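Local coordinates for protein glycosyl hydrolase (Rhizobium leguminosarum bv. trifolii, PDB 5NDX) that probably hydrolyses O-glycosidic bonds as a family 39 glycoside hydrolase, a bacterial orthologue of human alpha-L-iduronidase, at residues Asn161-Asp164 and Ala165-Gly169; Asn451-Glu454 and Val455-Gln459; Ala129-Gly132 and Met133-Arg137; Thr235-Ile238 and Val239-Leu243; Ala481-Ala484 and Glu485-Arg488. The protein carries 2 engineered substitutions. All coordinates share one frame; numbering follows the deposited sequence.

Contact 1 of 5, residues Asn161-Asp164 and Ala165-Gly169; sequences NYYD and ACVAG
C166 and Y162, one helical turn apart, form a sulfur-aromatic contact. The SG of C166 lies over one face of the Y162 ring, 4.0 Å from the ring centroid and 24° off the normal, displaced toward the rim so that CE1 and CZ of Y162 are the carbons nearest to it. Two torsions create the overlap: the tyrosine CG stands anti to its own nitrogen (chi1 157°), while the cysteine sulfur lies beside its backbone N and leans back along the helix. A polarisable thiol suits a spot against an aromatic face. The hydroxyl of Y162 is held by L96 O and T144 N, which probably helps to keep the ring beside the sulfur.

The apolar pair is Y163 with V167. The valine branch that stands beside its backbone N, CG2, comes obliquely against the ring, 3.5 Å from CE2 of Y163. Y163 OH reaches R213 O.

Backbone bonds complete the turn: the nitrogens of A165, C166, V167 and A168 donate to the carbonyls of N161, Y162, Y163 and D164, each at 2.9 Å.

Helix 155-171 joins parallel strands 140-142 and 179-184 in a beta-alpha-beta unit of the TIM barrel. A165 and C166 meet W116 of helix 110-131, Y163 packs on helix 190-200, and C166 and V167 lie against M179 of strand 179-184.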
loop_
_atom_site.group_PDB
_atom_site.type_symbol
_atom_site.label_atom_id
_atom_site.label_comp_id
_atom_site.label_asym_id
_atom_site.label_seq_id
_atom_site.Cartn_x
_atom_site.Cartn_y
_atom_site.Cartn_z
ATOM N N ASN A 161 5.672 2.974 31.327
ATOM C CA ASN A 161 5.568 4.419 31.642
ATOM C C ASN A 161 5.505 5.277 30.367
ATOM O O ASN A 161 4.842 6.303 30.328
ATOM C CB ASN A 161 6.809 4.923 32.398
ATOM C CG ASN A 161 6.948 4.374 33.804
ATOM O OD1 ASN A 161 6.005 3.878 34.430
ATOM N ND2 ASN A 161 8.148 4.507 34.316
ATOM N N TYR A 162 6.328 4.900 29.400
ATOM C CA TYR A 162 6.297 5.474 28.048
ATOM C C TYR A 162 4.886 5.395 27.429
ATOM O O TYR A 162 4.377 6.410 26.928
ATOM C CB TYR A 162 7.386 4.820 27.182
ATOM C CG TYR A 162 7.116 4.890 25.695
ATOM C CD1 TYR A 162 7.388 6.054 24.956
ATOM C CD2 TYR A 162 6.584 3.803 25.035
ATOM C CE1 TYR A 162 7.128 6.113 23.595
ATOM C CE2 TYR A 162 6.319 3.849 23.683
ATOM C CZ TYR A 162 6.567 5.016 22.977
ATOM O OH TYR A 162 6.286 5.011 21.646
ATOM N N TYR A 163 4.248 4.227 27.512
ATOM C CA TYR A 163 2.847 4.040 27.045
ATOM C C TYR A 163 1.896 5.007 27.770
ATOM O O TYR A 163 1.104 5.743 27.147
ATOM C CB TYR A 163 2.376 2.573 27.207
ATOM C CG TYR A 163 1.061 2.343 26.530
ATOM C CD1 TYR A 163 1.008 2.085 25.157
ATOM C CD2 TYR A 163 -0.124 2.520 27.206
ATOM C CE1 TYR A 163 -0.194 1.969 24.491
ATOM C CE2 TYR A 163 -1.329 2.406 26.567
ATOM C CZ TYR A 163 -1.367 2.126 25.191
ATOM O OH TYR A 163 -2.568 2.036 24.518
ATOM N N ASP A 164 2.028 5.052 29.097
ATOM C CA ASP A 164 1.247 5.964 29.948
ATOM C C ASP A 164 1.359 7.397 29.508
ATOM O O ASP A 164 0.382 8.116 29.496
ATOM C CB ASP A 164 1.714 5.877 31.415
ATOM C CG ASP A 164 1.405 4.543 32.063
ATOM O OD1 ASP A 164 0.405 3.919 31.680
ATOM O OD2 ASP A 164 2.156 4.120 32.984
ATOM N N ALA A 165 2.578 7.795 29.171
ATOM C CA ALA A 165 2.893 9.167 28.759
ATOM C C ALA A 165 2.303 9.485 27.382
ATOM O O ALA A 165 1.748 10.586 27.172
ATOM C CB ALA A 165 4.406 9.351 28.738
ATOM N N CYS A 166 2.445 8.531 26.443
ATOM C CA CYS A 166 1.751 8.644 25.143
ATOM C C CYS A 166 0.254 8.881 25.328
ATOM O O CYS A 166 -0.281 9.803 24.744
ATOM C CB CYS A 166 1.945 7.385 24.289
ATOM S SG CYS A 166 3.629 7.184 23.756
ATOM N N VAL A 167 -0.399 8.044 26.141
ATOM C CA VAL A 167 -1.850 8.124 26.340
ATOM C C VAL A 167 -2.230 9.420 27.042
ATOM O O VAL A 167 -3.203 10.106 26.626
ATOM C CB VAL A 167 -2.393 6.907 27.127
ATOM C CG1 VAL A 167 -3.787 7.150 27.704
ATOM C CG2 VAL A 167 -2.420 5.678 26.231
ATOM N N ALA A 168 -1.506 9.761 28.115
ATOM C CA ALA A 168 -1.816 11.056 28.816
ATOM C C ALA A 168 -1.554 12.236 27.870
ATOM O O ALA A 168 -2.289 13.227 27.883
ATOM C CB ALA A 168 -0.987 11.205 30.078
ATOM N N GLY A 169 -0.508 12.118 27.043
ATOM C CA GLY A 169 -0.185 13.186 26.091
ATOM C C GLY A 169 -1.284 13.460 25.074
ATOM O O GLY A 169 -1.595 14.619 24.744
#

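Contact 2 of 5, residues Asn451-Glu454 and Val455-Gln459; sequences NPME and VWEAQ
M453 and E457 meet one turn apart on the short helix 452-457, the methionine CE lying 3.6 Å from OE2 of the glutamate as the two side chains pass at a slant. M453 is extended throughout, with CG anti to the backbone N (chi1 -164°), and E457 also runs straight beyond CG, so two long, flexible chains lie across each other. The acid's charge is met by K281, which forms a salt bridge with OE2. An alanine in place of E457 would probably leave K281 without its carboxylate mate and uncover the flank of M453.

Each main-chain carbonyl from N451 to E454 accepts an amide hydrogen from four residues on: V455 N reaches N451 O at 3.1 Å in the carbonyl plane, and E457 N reaches M453 O at 2.9 Å. N451 occupies the N-cap position, but its side chain makes no capping bond; ND2 donates instead to E447 O. P452 fits the first turn of a helix, where its missing N-H costs nothing. This short helix packs on the following one, 480-489, through V455 and W456 against L486.

The indole of W456 places its CE3 4.4 Å from CG of M453, while NE1 donates to P475 O. Its ring stacks on W320 and meets F329 edge-to-face. Beyond the last turn, Q459 N bonds to W456 O at 3.0 Å, and its NE2 serves Q482 O and E485 OE1.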
loop_
_atom_site.group_PDB
_atom_site.type_symbol
_atom_site.label_atom_id
_atom_site.label_comp_id
_atom_site.label_asym_id
_atom_site.label_seq_id
_atom_site.Cartn_x
_atom_site.Cartn_y
_atom_site.Cartn_z
ATOM N N ASN A 451 4.703 -6.290 -16.244
ATOM C CA ASN A 451 5.896 -7.124 -16.072
ATOM C C ASN A 451 7.181 -6.348 -16.433
ATOM O O ASN A 451 7.994 -6.826 -17.249
ATOM C CB ASN A 451 5.734 -8.356 -17.009
ATOM C CG ASN A 451 5.681 -7.975 -18.494
ATOM O OD1 ASN A 451 5.384 -6.842 -18.862
ATOM N ND2 ASN A 451 6.046 -8.909 -19.339
ATOM N N PRO A 452 7.406 -5.184 -15.799
ATOM C CA PRO A 452 8.539 -4.364 -16.199
ATOM C C PRO A 452 9.914 -4.989 -15.931
ATOM O O PRO A 452 10.869 -4.706 -16.676
ATOM C CB PRO A 452 8.344 -3.065 -15.404
ATOM C CG PRO A 452 7.613 -3.484 -14.199
ATOM C CD PRO A 452 6.672 -4.554 -14.679
ATOM N N MET A 453 10.013 -5.855 -14.937
ATOM C CA MET A 453 11.287 -6.503 -14.714
ATOM C C MET A 453 11.652 -7.459 -15.848
ATOM O O MET A 453 12.826 -7.492 -16.233
ATOM C CB MET A 453 11.330 -7.239 -13.357
ATOM C CG MET A 453 12.751 -7.610 -12.914
ATOM S SD MET A 453 12.825 -8.314 -11.260
ATOM C CE MET A 453 14.598 -8.669 -11.133
ATOM N N GLU A 454 10.678 -8.252 -16.350
ATOM C CA GLU A 454 10.913 -9.138 -17.485
ATOM C C GLU A 454 11.304 -8.306 -18.708
ATOM O O GLU A 454 12.220 -8.666 -19.479
ATOM C CB GLU A 454 9.709 -10.037 -17.847
ATOM C CG GLU A 454 9.453 -11.194 -16.873
ATOM C CD GLU A 454 8.722 -10.768 -15.558
ATOM O OE1 GLU A 454 8.463 -9.562 -15.308
ATOM O OE2 GLU A 454 8.446 -11.672 -14.734
ATOM N N VAL A 455 10.630 -7.184 -18.880
ATOM C CA VAL A 455 10.906 -6.339 -20.019
ATOM C C VAL A 455 12.351 -5.818 -19.933
ATOM O O VAL A 455 13.066 -5.815 -20.908
ATOM C CB VAL A 455 9.882 -5.198 -20.105
ATOM C CG1 VAL A 455 10.309 -4.200 -21.163
ATOM C CG2 VAL A 455 8.511 -5.761 -20.455
ATOM N N TRP A 456 12.723 -5.308 -18.763
ATOM C CA TRP A 456 14.053 -4.815 -18.509
ATOM C C TRP A 456 15.144 -5.868 -18.726
ATOM O O TRP A 456 16.176 -5.562 -19.344
ATOM C CB TRP A 456 14.126 -4.329 -17.066
ATOM C CG TRP A 456 15.481 -3.834 -16.602
ATOM C CD1 TRP A 456 16.177 -2.749 -17.072
ATOM C CD2 TRP A 456 16.272 -4.393 -15.551
ATOM N NE1 TRP A 456 17.329 -2.591 -16.363
ATOM C CE2 TRP A 456 17.413 -3.582 -15.416
ATOM C CE3 TRP A 456 16.121 -5.499 -14.707
ATOM C CZ2 TRP A 456 18.425 -3.855 -14.470
ATOM C CZ3 TRP A 456 17.118 -5.771 -13.761
ATOM C CH2 TRP A 456 18.248 -4.933 -13.639
ATOM N N GLU A 457 14.915 -7.092 -18.238
ATOM C CA GLU A 457 15.892 -8.155 -18.400
ATOM C C GLU A 457 16.102 -8.458 -19.884
ATOM O O GLU A 457 17.169 -8.854 -20.273
ATOM C CB GLU A 457 15.474 -9.453 -17.676
ATOM C CG GLU A 457 15.645 -9.371 -16.181
ATOM C CD GLU A 457 15.262 -10.657 -15.428
ATOM O OE1 GLU A 457 15.408 -11.795 -15.949
ATOM O OE2 GLU A 457 14.814 -10.490 -14.283
ATOM N N ALA A 458 15.069 -8.291 -20.699
ATOM C CA ALA A 458 15.192 -8.561 -22.150
ATOM C C ALA A 458 15.730 -7.333 -22.907
ATOM O O ALA A 458 15.970 -7.438 -24.094
ATOM C CB ALA A 458 13.856 -9.026 -22.757
ATOM N N GLN A 459 15.909 -6.184 -22.263
ATOM C CA GLN A 459 16.426 -5.020 -22.972
ATOM C C GLN A 459 17.951 -5.166 -23.160
ATOM O O GLN A 459 18.656 -5.462 -22.190
ATOM C CB GLN A 459 16.133 -3.735 -22.205
ATOM C CG GLN A 459 14.703 -3.258 -22.338
ATOM C CD GLN A 459 14.377 -2.081 -21.446
ATOM O OE1 GLN A 459 15.049 -1.801 -20.464
ATOM N NE2 GLN A 459 13.316 -1.411 -21.775
#

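Contact 3 of 5, residues Ala129-Gly132 and Met133-Arg137; sequences ARYG and MDELR
Y131 and E135 touch through the roots of their side chains, CB of the tyrosine lying 3.8 Å from CG of the glutamate. Beyond these roots the two side chains part, each toward its own partner. The Y131 ring leaves beside its backbone N (chi1 -53°) and carries its hydroxyl to D83. E135 starts anti to the nitrogen and bends at chi2 (64°), which brings OE2 to the indole NE1 of W139. A glutamate suits this place because its aliphatic part can lie against the tyrosine while its carboxylate still finds a donor.

Between them the chain breaks from one helix into the next. G132 ends helix 110-131 with a positive phi (97°) and a psi of 144°, a conformation in which a CB would press on the carbonyl oxygen of the preceding residue; glycine avoids that conflict. It is also the N-cap of helix 133-136, and its carbonyl accepts L136 N at 3.2 Å in the carbonyl plane. A water bridges the break, donating to Y131 O at 3.1 Å and accepting from E135 N at 3.0 Å.

M133 bends at both chi2 and chi3, folding its flexible chain until CE lies over one face of the R137 guanidinium, which pairs with D174.

The break lies on the surface, at the end of the long helix 110-131 and just before strand 140-142. Y131 and E135 rest on L82 and I86 of helix 76-87.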
loop_
_atom_site.group_PDB
_atom_site.type_symbol
_atom_site.label_atom_id
_atom_site.label_comp_id
_atom_site.label_asym_id
_atom_site.label_seq_id
_atom_site.Cartn_x
_atom_site.Cartn_y
_atom_site.Cartn_z
ATOM N N ALA A 129 -3.934 22.220 15.017
ATOM C CA ALA A 129 -4.014 23.606 14.543
ATOM C C ALA A 129 -3.652 23.765 13.069
ATOM O O ALA A 129 -4.292 24.532 12.345
ATOM C CB ALA A 129 -3.094 24.479 15.357
ATOM N N ARG A 130 -2.591 23.074 12.637
ATOM C CA ARG A 130 -2.072 23.259 11.276
ATOM C C ARG A 130 -3.013 22.673 10.231
ATOM O O ARG A 130 -3.237 23.284 9.190
ATOM C CB ARG A 130 -0.683 22.586 11.151
ATOM C CG ARG A 130 0.131 22.916 9.914
ATOM C CD ARG A 130 1.447 22.110 9.950
ATOM N NE ARG A 130 2.289 22.385 8.801
ATOM C CZ ARG A 130 3.049 23.477 8.660
ATOM N NH1 ARG A 130 3.028 24.417 9.573
ATOM N NH2 ARG A 130 3.791 23.667 7.582
ATOM N N TYR A 131 -3.556 21.490 10.496
ATOM C CA TYR A 131 -4.399 20.786 9.533
ATOM C C TYR A 131 -5.874 20.728 9.864
ATOM O O TYR A 131 -6.649 20.331 9.019
ATOM C CB TYR A 131 -3.928 19.335 9.375
ATOM C CG TYR A 131 -2.472 19.187 9.061
ATOM C CD1 TYR A 131 -1.913 19.833 7.973
ATOM C CD2 TYR A 131 -1.665 18.378 9.837
ATOM C CE1 TYR A 131 -0.549 19.704 7.688
ATOM C CE2 TYR A 131 -0.324 18.233 9.567
ATOM C CZ TYR A 131 0.234 18.884 8.483
ATOM O OH TYR A 131 1.579 18.742 8.244
ATOM N N GLY A 132 -6.269 21.104 11.073
ATOM C CA GLY A 132 -7.654 20.909 11.539
ATOM C C GLY A 132 -7.745 19.642 12.367
ATOM O O GLY A 132 -7.042 18.614 12.085
ATOM N N MET A 133 -8.582 19.702 13.393
ATOM C CA MET A 133 -8.774 18.561 14.270
ATOM C C MET A 133 -9.527 17.410 13.568
ATOM O O MET A 133 -9.306 16.259 13.913
ATOM C CB MET A 133 -9.423 18.969 15.618
ATOM C CG MET A 133 -8.452 19.646 16.654
ATOM S SD MET A 133 -7.090 18.734 17.504
ATOM C CE MET A 133 -7.717 17.152 18.124
ATOM N N ASP A 134 -10.378 17.696 12.601
ATOM C CA ASP A 134 -10.966 16.644 11.791
ATOM C C ASP A 134 -9.845 15.775 11.138
ATOM O O ASP A 134 -9.913 14.553 11.257
ATOM C CB ASP A 134 -11.921 17.215 10.739
ATOM C CG ASP A 134 -13.258 17.687 11.345
ATOM O OD1 ASP A 134 -13.515 17.437 12.565
ATOM O OD2 ASP A 134 -14.062 18.300 10.592
ATOM N N GLU A 135 -8.802 16.414 10.569
ATOM C CA GLU A 135 -7.668 15.687 9.967
ATOM C C GLU A 135 -6.990 14.834 11.002
ATOM O O GLU A 135 -6.825 13.637 10.766
ATOM C CB GLU A 135 -6.662 16.603 9.248
ATOM C CG GLU A 135 -5.391 15.913 8.713
ATOM C CD GLU A 135 -5.646 14.880 7.621
ATOM O OE1 GLU A 135 -6.605 15.030 6.880
ATOM O OE2 GLU A 135 -4.898 13.888 7.507
ATOM N N LEU A 136 -6.654 15.417 12.154
ATOM C CA LEU A 136 -5.984 14.662 13.223
ATOM C C LEU A 136 -6.709 13.402 13.679
ATOM O O LEU A 136 -6.100 12.351 13.955
ATOM C CB LEU A 136 -5.734 15.549 14.452
ATOM C CG LEU A 136 -4.302 15.903 14.802
ATOM C CD1 LEU A 136 -3.640 14.770 15.479
ATOM C CD2 LEU A 136 -3.490 16.287 13.583
ATOM N N ARG A 137 -8.011 13.536 13.795
ATOM C CA ARG A 137 -8.833 12.464 14.250
ATOM C C ARG A 137 -8.923 11.319 13.244
ATOM O O ARG A 137 -9.444 10.313 13.615
ATOM C CB ARG A 137 -10.268 12.957 14.566
ATOM C CG ARG A 137 -10.349 13.719 15.876
ATOM C CD ARG A 137 -11.751 14.266 16.116
ATOM N NE ARG A 137 -11.739 15.678 16.491
ATOM C CZ ARG A 137 -12.073 16.195 17.680
ATOM N NH1 ARG A 137 -12.432 15.432 18.710
ATOM N NH2 ARG A 137 -12.021 17.515 17.863
HETATM O O HOH W 1 -9.453 19.083 9.323
#

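Contact 4 of 5, residues Thr235-Ile238 and Val239-Leu243; sequences TNAI and VDRTL
I238 O accepts two hydrogen bonds from T242, one from the backbone N at 3.1 Å and a shorter one from the hydroxyl OG1 at 2.8 Å. The two donors arrive from opposite faces of the carbonyl plane, so they share the oxygen without competing for one direction. OG1 can reach back because it sits beside its own nitrogen (chi1 -56°), and threonine thereby satisfies its buried hydroxyl within the helix. A valine in its place would probably leave I238 O with the amide bond alone from this residue, the hydroxyl's shorter bond being lost.

Two further backbone bonds of the same helix run from D240 N to N236 O, 2.9 Å and in the carbonyl plane, and from R241 N to A237 O, 2.8 Å.

R241 folds back over the preceding turn. Its chain bends at chi3 (-53°), bringing one guanidinium face above A237 O, with NH1 3.7 Å from the methyl CB of A237. The small alanine accepts this close covering by the long side chain. The charge is met within the protein: NE forms a salt bridge with E221 and NH2 a hydrogen bond with K222 O. D240, on the exposed flank, pairs through OD1 with R298.

Helix 235-252 packs against helix 282-300, where V239 touches H295 and R298 and T235 touches I291. On another flank I238 and T242 meet N263 and I261 of strand 261-263, and so tie this helix to the parallel strands of the barrel.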
loop_
_atom_site.group_PDB
_atom_site.type_symbol
_atom_site.label_atom_id
_atom_site.label_comp_id
_atom_site.label_asym_id
_atom_site.label_seq_id
_atom_site.Cartn_x
_atom_site.Cartn_y
_atom_site.Cartn_z
ATOM N N THR A 235 2.800 -18.403 4.451
ATOM C CA THR A 235 1.807 -17.346 4.576
ATOM C C THR A 235 0.718 -17.717 5.595
ATOM O O THR A 235 0.314 -16.863 6.399
ATOM C CB THR A 235 1.201 -16.945 3.224
ATOM O OG1 THR A 235 0.702 -18.104 2.554
ATOM C CG2 THR A 235 2.229 -16.315 2.348
ATOM N N ASN A 236 0.227 -18.947 5.545
ATOM C CA ASN A 236 -0.787 -19.379 6.515
ATOM C C ASN A 236 -0.321 -19.289 7.962
ATOM O O ASN A 236 -1.167 -19.051 8.866
ATOM C CB ASN A 236 -1.377 -20.774 6.185
ATOM C CG ASN A 236 -2.632 -20.702 5.254
ATOM O OD1 ASN A 236 -2.717 -21.419 4.244
ATOM N ND2 ASN A 236 -3.581 -19.882 5.587
ATOM N N ALA A 237 0.996 -19.372 8.206
ATOM C CA ALA A 237 1.478 -19.267 9.580
ATOM C C ALA A 237 1.372 -17.852 10.134
ATOM O O ALA A 237 1.352 -17.656 11.349
ATOM C CB ALA A 237 2.900 -19.817 9.719
ATOM N N ILE A 238 1.313 -16.858 9.256
ATOM C CA ILE A 238 1.074 -15.494 9.697
ATOM C C ILE A 238 -0.281 -15.435 10.399
ATOM O O ILE A 238 -0.389 -14.914 11.486
ATOM C CB ILE A 238 1.122 -14.476 8.538
ATOM C CG1 ILE A 238 2.545 -14.395 7.950
ATOM C CG2 ILE A 238 0.656 -13.099 9.008
ATOM C CD1 ILE A 238 2.611 -13.654 6.604
ATOM N N VAL A 239 -1.301 -15.972 9.758
ATOM C CA VAL A 239 -2.627 -16.077 10.348
ATOM C C VAL A 239 -2.620 -17.001 11.600
ATOM O O VAL A 239 -3.275 -16.689 12.594
ATOM C CB VAL A 239 -3.644 -16.596 9.335
ATOM C CG1 VAL A 239 -4.940 -17.012 10.039
ATOM C CG2 VAL A 239 -3.913 -15.520 8.305
ATOM N N ASP A 240 -1.885 -18.103 11.554
ATOM C CA ASP A 240 -1.804 -19.004 12.715
ATOM C C ASP A 240 -1.240 -18.269 13.929
ATOM O O ASP A 240 -1.813 -18.357 15.031
ATOM C CB ASP A 240 -0.947 -20.252 12.438
ATOM C CG ASP A 240 -1.510 -21.114 11.334
ATOM O OD1 ASP A 240 -2.721 -21.024 11.042
ATOM O OD2 ASP A 240 -0.727 -21.871 10.727
ATOM N N ARG A 241 -0.142 -17.540 13.747
ATOM C CA ARG A 241 0.431 -16.849 14.889
ATOM C C ARG A 241 -0.451 -15.717 15.390
ATOM O O ARG A 241 -0.496 -15.482 16.593
ATOM C CB ARG A 241 1.878 -16.414 14.655
ATOM C CG ARG A 241 2.831 -17.616 14.435
ATOM C CD ARG A 241 4.278 -17.160 14.528
ATOM N NE ARG A 241 4.512 -16.045 13.621
ATOM C CZ ARG A 241 4.731 -16.177 12.323
ATOM N NH1 ARG A 241 4.787 -17.381 11.773
ATOM N NH2 ARG A 241 4.923 -15.084 11.571
ATOM N N THR A 242 -1.178 -15.049 14.493
ATOM C CA THR A 242 -2.113 -13.993 14.889
ATOM C C THR A 242 -3.248 -14.560 15.757
ATOM O O THR A 242 -3.631 -13.955 16.762
ATOM C CB THR A 242 -2.669 -13.238 13.649
ATOM O OG1 THR A 242 -1.558 -12.737 12.892
ATOM C CG2 THR A 242 -3.586 -12.069 14.058
ATOM N N LEU A 243 -3.770 -15.711 15.360
ATOM C CA LEU A 243 -4.828 -16.378 16.104
ATOM C C LEU A 243 -4.317 -16.940 17.446
ATOM O O LEU A 243 -5.074 -16.973 18.404
ATOM C CB LEU A 243 -5.492 -17.469 15.271
ATOM C CG LEU A 243 -6.333 -16.985 14.089
ATOM C CD1 LEU A 243 -6.881 -18.180 13.327
ATOM C CD2 LEU A 243 -7.456 -16.083 14.541
#

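Contact 5 of 5, residues Ala481-Ala484 and Glu485-Arg488; sequences AQFA and ELRR
F483 and R487 share a regular helical turn in which the amides of E485, L486, R487 and R488 bond to the carbonyls of A481, Q482, F483 and A484, at 2.8 to 3.1 Å between N and O.

On the buried flank, CD1 of F483 approaches CD1 of L486 at 4.3 Å, a loose apolar contact oblique to the ring. R487 takes the next place along the same flank: its CG stands beside the backbone N (chi1 -67°), the chain is extended from there to NE, and NH1 lies 4.0 Å from CB of F483. An arginine fits here because its methylene chain can run through apolar surroundings and still deliver its charge to a partner, D359, which forms a salt bridge with NH2. The F483 ring meets F329 edge-to-face.

The other flank is more polar. E485 is fully extended, with CG anti to its nitrogen (chi1 180°), and a water donates to its OE1 at 2.7 Å and more weakly to A481 O at 3.2 Å. R488 bends at chi3 so that one face of its guanidinium lies above A484 O, with NH2 4.2 Å from that oxygen.

E485 also meets V455 of helix 452-457. F483, L486 and R487 all face strand 358-362, and F483 and R487 meet strand 590-594 as well, whereas A481, A484 and R488 lie on the exposed side, where small or charged residues are at home; this division is that of an amphipathic helix.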
loop_
_atom_site.group_PDB
_atom_site.type_symbol
_atom_site.label_atom_id
_atom_site.label_comp_id
_atom_site.label_asym_id
_atom_site.label_seq_id
_atom_site.Cartn_x
_atom_site.Cartn_y
_atom_site.Cartn_z
ATOM N N ALA A 481 14.392 5.697 -24.602
ATOM C CA ALA A 481 13.449 4.766 -25.239
ATOM C C ALA A 481 13.197 3.509 -24.377
ATOM O O ALA A 481 12.088 3.013 -24.326
ATOM C CB ALA A 481 13.920 4.349 -26.632
ATOM N N GLN A 482 14.228 3.016 -23.710
ATOM C CA GLN A 482 14.099 1.840 -22.810
ATOM C C GLN A 482 13.231 2.124 -21.593
ATOM O O GLN A 482 12.344 1.343 -21.249
ATOM C CB GLN A 482 15.474 1.323 -22.411
ATOM C CG GLN A 482 16.105 0.564 -23.556
ATOM C CD GLN A 482 17.570 0.206 -23.337
ATOM O OE1 GLN A 482 18.276 0.830 -22.544
ATOM N NE2 GLN A 482 18.003 -0.872 -23.992
ATOM N N PHE A 483 13.428 3.295 -21.015
ATOM C CA PHE A 483 12.563 3.766 -19.968
ATOM C C PHE A 483 11.092 3.934 -20.400
ATOM O O PHE A 483 10.192 3.608 -19.610
ATOM C CB PHE A 483 13.069 5.060 -19.359
ATOM C CG PHE A 483 14.098 4.875 -18.267
ATOM C CD1 PHE A 483 13.825 4.100 -17.159
ATOM C CD2 PHE A 483 15.317 5.544 -18.317
ATOM C CE1 PHE A 483 14.749 3.949 -16.135
ATOM C CE2 PHE A 483 16.242 5.416 -17.299
ATOM C CZ PHE A 483 15.974 4.588 -16.218
ATOM N N ALA A 484 10.851 4.386 -21.626
ATOM C CA ALA A 484 9.493 4.540 -22.144
ATOM C C ALA A 484 8.871 3.134 -22.272
ATOM O O ALA A 484 7.704 2.938 -21.962
ATOM C CB ALA A 484 9.450 5.288 -23.506
ATOM N N GLU A 485 9.663 2.162 -22.692
ATOM C CA GLU A 485 9.207 0.780 -22.757
ATOM C C GLU A 485 8.885 0.230 -21.353
ATOM O O GLU A 485 7.871 -0.408 -21.172
ATOM C CB GLU A 485 10.236 -0.057 -23.542
ATOM C CG GLU A 485 9.928 -1.524 -23.711
ATOM C CD GLU A 485 11.115 -2.363 -24.338
ATOM O OE1 GLU A 485 12.247 -1.838 -24.634
ATOM O OE2 GLU A 485 10.892 -3.577 -24.533
ATOM N N LEU A 486 9.703 0.528 -20.351
ATOM C CA LEU A 486 9.439 0.081 -18.985
ATOM C C LEU A 486 8.223 0.733 -18.394
ATOM O O LEU A 486 7.425 0.070 -17.709
ATOM C CB LEU A 486 10.648 0.320 -18.048
ATOM C CG LEU A 486 11.946 -0.426 -18.376
ATOM C CD1 LEU A 486 12.965 -0.134 -17.311
ATOM C CD2 LEU A 486 11.821 -1.932 -18.525
ATOM N N ARG A 487 8.053 2.026 -18.640
ATOM C CA ARG A 487 6.901 2.738 -18.117
ATOM C C ARG A 487 5.565 2.316 -18.797
ATOM O O ARG A 487 4.486 2.488 -18.190
ATOM C CB ARG A 487 7.101 4.275 -18.203
ATOM C CG ARG A 487 8.200 4.754 -17.287
ATOM C CD ARG A 487 8.152 6.237 -17.031
ATOM N NE ARG A 487 8.876 6.579 -15.811
ATOM C CZ ARG A 487 10.126 7.002 -15.798
ATOM N NH1 ARG A 487 10.790 7.191 -16.933
ATOM N NH2 ARG A 487 10.718 7.240 -14.646
ATOM N N ARG A 488 5.602 1.827 -20.034
ATOM C CA ARG A 488 4.402 1.193 -20.631
ATOM C C ARG A 488 4.082 -0.116 -19.889
ATOM O O ARG A 488 2.926 -0.366 -19.511
ATOM C CB ARG A 488 4.587 0.934 -22.125
ATOM C CG ARG A 488 3.434 0.256 -22.904
ATOM C CD ARG A 488 3.765 -0.016 -24.404
ATOM N NE ARG A 488 4.833 0.896 -24.965
ATOM C CZ ARG A 488 6.101 0.571 -25.380
ATOM N NH1 ARG A 488 6.580 -0.696 -25.371
ATOM N NH2 ARG A 488 6.932 1.548 -25.822
HETATM O O HOH W 2 12.884 0.382 -26.042
#

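Overall arrangement
All five contacts are local, each within a helix or, in contact 3, across a break between two. Contact 1 is the buried one, and its aromatic, sulfur and aliphatic chemistry suits a barrel helix enclosed by neighbours. Contact 3 lies at the surface, where a glycine permits the break between helices and a water spans it. Contact 4, partly buried on another barrel helix, centres on a doubly used carbonyl, while its charged side chains find their partners beyond their own helix. Contacts 2 and 5 are also partly buried; they lie with centres about 10 Å apart on successive helices that touch. Contacts 1 and 2 are about 50 Å apart between centres.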